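Local atomic coordinates of PAAR motif family protein (Pseudomonas aeruginosa, PDB entry 6XRF), a protein that is probably a toxic effector of the type VI secretion system and whose N-terminal part, modelled here and probably including a transmembrane segment, is bound by the chaperone EagT6. Residues A5-L9 with L46-I50. Sequence-based numbering, arbitrary orientation.
Sequences AAARL and LAAVI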
ATOM      1  N   ALA C   5      -3.905 -12.098  -6.316  1.00 65.35           N
ATOM      2  CA  ALA C   5      -3.756 -10.646  -6.305  1.00 59.53           C
ATOM      3  C   ALA C   5      -2.313 -10.222  -6.060  1.00 57.03           C
ATOM      4  O   ALA C   5      -1.813  -9.308  -6.728  1.00 53.50           O
ATOM      5  CB  ALA C   5      -4.673 -10.039  -5.241  1.00 54.14           C
ATOM      6  N   ALA C   6      -1.633 -10.858  -5.102  1.00 57.91           N
ATOM      7  CA  ALA C   6      -0.227 -10.544  -4.872  1.00 55.69           C
ATOM      8  C   ALA C   6       0.580 -10.702  -6.155  1.00 54.32           C
ATOM      9  O   ALA C   6       1.459  -9.887  -6.451  1.00 54.29           O
ATOM     10  CB  ALA C   6       0.342 -11.436  -3.769  1.00 54.93           C
ATOM     11  N   ALA C   7       0.287 -11.743  -6.937  1.00 52.44           N
ATOM     12  CA  ALA C   7       0.968 -11.916  -8.214  1.00 52.49           C
ATOM     13  C   ALA C   7       0.561 -10.824  -9.194  1.00 53.14           C
ATOM     14  O   ALA C   7       1.412 -10.221  -9.858  1.00 52.03           O
ATOM     15  CB  ALA C   7       0.669 -13.300  -8.790  1.00 55.66           C
ATOM     16  N   ARG C   8      -0.743 -10.550  -9.301  1.00 54.22           N
ATOM     17  CA  ARG C   8      -1.195  -9.482 -10.187  1.00 53.39           C
ATOM     18  C   ARG C   8      -0.575  -8.150  -9.779  1.00 54.15           C
ATOM     19  O   ARG C   8      -0.051  -7.410 -10.622  1.00 54.18           O
ATOM     20  CB  ARG C   8      -2.722  -9.399 -10.181  1.00 53.01           C
ATOM     21  CG  ARG C   8      -3.301  -8.447 -11.234  1.00 51.75           C
ATOM     22  CD  ARG C   8      -4.825  -8.533 -11.321  1.00 55.67           C
ATOM     23  NE  ARG C   8      -5.403  -7.314 -11.892  1.00 58.60           N
ATOM     24  CZ  ARG C   8      -6.698  -7.130 -12.147  1.00 61.35           C
ATOM     25  NH1 ARG C   8      -7.580  -8.086 -11.893  1.00 64.18           N
ATOM     26  NH2 ARG C   8      -7.111  -5.983 -12.663  1.00 61.71           N
ATOM     27  N   LEU C   9      -0.609  -7.834  -8.481  1.00 41.90           N
ATOM     28  CA  LEU C   9      -0.078  -6.554  -8.018  1.00 41.73           C
ATOM     29  C   LEU C   9       1.415  -6.456  -8.294  1.00 42.07           C
ATOM     30  O   LEU C   9       1.883  -5.487  -8.904  1.00 42.67           O
ATOM     31  CB  LEU C   9      -0.365  -6.376  -6.526  1.00 41.54           C
ATOM     32  CG  LEU C   9      -0.163  -4.979  -5.940  1.00 40.68           C
ATOM     33  CD1 LEU C   9      -0.851  -3.901  -6.765  1.00 42.16           C
ATOM     34  CD2 LEU C   9      -0.683  -4.948  -4.501  1.00 42.03           C
ATOM     35  N   LEU C  46      -4.327  -5.610  -0.841  1.00 65.29           N
ATOM     36  CA  LEU C  46      -3.884  -5.945  -2.190  1.00 58.16           C
ATOM     37  C   LEU C  46      -5.019  -5.765  -3.191  1.00 52.35           C
ATOM     38  O   LEU C  46      -4.879  -5.040  -4.185  1.00 50.52           O
ATOM     39  CB  LEU C  46      -3.349  -7.375  -2.223  1.00 59.49           C
ATOM     40  CG  LEU C  46      -2.163  -7.665  -1.300  1.00 61.22           C
ATOM     41  CD1 LEU C  46      -1.913  -9.160  -1.189  1.00 64.85           C
ATOM     42  CD2 LEU C  46      -0.911  -6.954  -1.794  1.00 59.13           C
ATOM     43  N   ALA C  47      -6.164  -6.402  -2.932  1.00 41.21           N
ATOM     44  CA  ALA C  47      -7.318  -6.228  -3.807  1.00 40.36           C
ATOM     45  C   ALA C  47      -7.642  -4.752  -4.016  1.00 37.45           C
ATOM     46  O   ALA C  47      -7.944  -4.325  -5.138  1.00 36.12           O
ATOM     47  CB  ALA C  47      -8.529  -6.964  -3.227  1.00 38.96           C
ATOM     48  N   ALA C  48      -7.578  -3.953  -2.949  1.00 38.74           N
ATOM     49  CA  ALA C  48      -7.940  -2.542  -3.057  1.00 42.08           C
ATOM     50  C   ALA C  48      -6.998  -1.803  -4.000  1.00 41.86           C
ATOM     51  O   ALA C  48      -7.440  -1.060  -4.886  1.00 40.91           O
ATOM     52  CB  ALA C  48      -7.929  -1.889  -1.674  1.00 44.87           C
ATOM     53  N   VAL C  49      -5.689  -1.992  -3.821  1.00 41.99           N
ATOM     54  CA  VAL C  49      -4.719  -1.285  -4.653  1.00 39.56           C
ATOM     55  C   VAL C  49      -4.885  -1.676  -6.116  1.00 37.55           C
ATOM     56  O   VAL C  49      -4.761  -0.836  -7.015  1.00 36.30           O
ATOM     57  CB  VAL C  49      -3.291  -1.560  -4.142  1.00 40.70           C
ATOM     58  CG1 VAL C  49      -2.260  -0.863  -5.010  1.00 40.01           C
ATOM     59  CG2 VAL C  49      -3.153  -1.102  -2.694  1.00 41.65           C
ATOM     60  N   ILE C  50      -5.183  -2.951  -6.379  1.00 38.30           N
ATOM     61  CA  ILE C  50      -5.398  -3.398  -7.755  1.00 37.17           C
ATOM     62  C   ILE C  50      -6.560  -2.636  -8.382  1.00 35.50           C
ATOM     63  O   ILE C  50      -6.442  -2.078  -9.479  1.00 33.92           O
ATOM     64  CB  ILE C  50      -5.632  -4.919  -7.791  1.00 35.98           C
ATOM     65  CG1 ILE C  50      -4.290  -5.657  -7.748  1.00 37.26           C
ATOM     66  CG2 ILE C  50      -6.420  -5.322  -9.031  1.00 35.44           C
ATOM     67  CD1 ILE C  50      -4.373  -7.051  -7.175  1.00 38.45           C
TER
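I50 and L9 bury the most surface in this contact, and L46 comes next. All three sit on the facing sides of two helices, 3-14 and 45-57. The short segments run in roughly the same direction, with axes 9.4 Å apart at closest approach and an angle of 38° between them. I50 reaches across to the first helix. CD1 of I50 lies 3.6 Å from CB of A5 and 3.4 Å from O of A5. That carbonyl also accepts the helical bond from N of L9, so the methyl rests against the backbone of an intact turn. The small alanine lets the isoleucine come this close.

The methyls of L9 lie among L46, V49 and I50. CD2 of L9 is 3.4 Å from CD2 of L46, a tight apolar contact. CD1 of L9 lies 3.8 Å from CG1 of V49 and 4.0 Å from CG1 of I50. L46 also reaches A6, with CD1 of L46 4.1 Å from CB of A6. At the margin, R8 lays one face of its guanidinium over I50, CZ of R8 to CG2 of I50 at 3.6 Å. R8 also forms a salt bridge with E12 of its own helix.

The seam is held mainly by apolar packing and buries 386 Å² in total. One EagT6 chain packs on A6, R8 and L46, and the other EagT6 chain on V49. The contact thus joins the first and last helices of the modelled fragment inside the chaperone complex. It is an interface of two helices running the same general way, built from leucine, isoleucine and valine with A5 and A6, consistent with a hydrophobic transmembrane region kept by its chaperone before secretion.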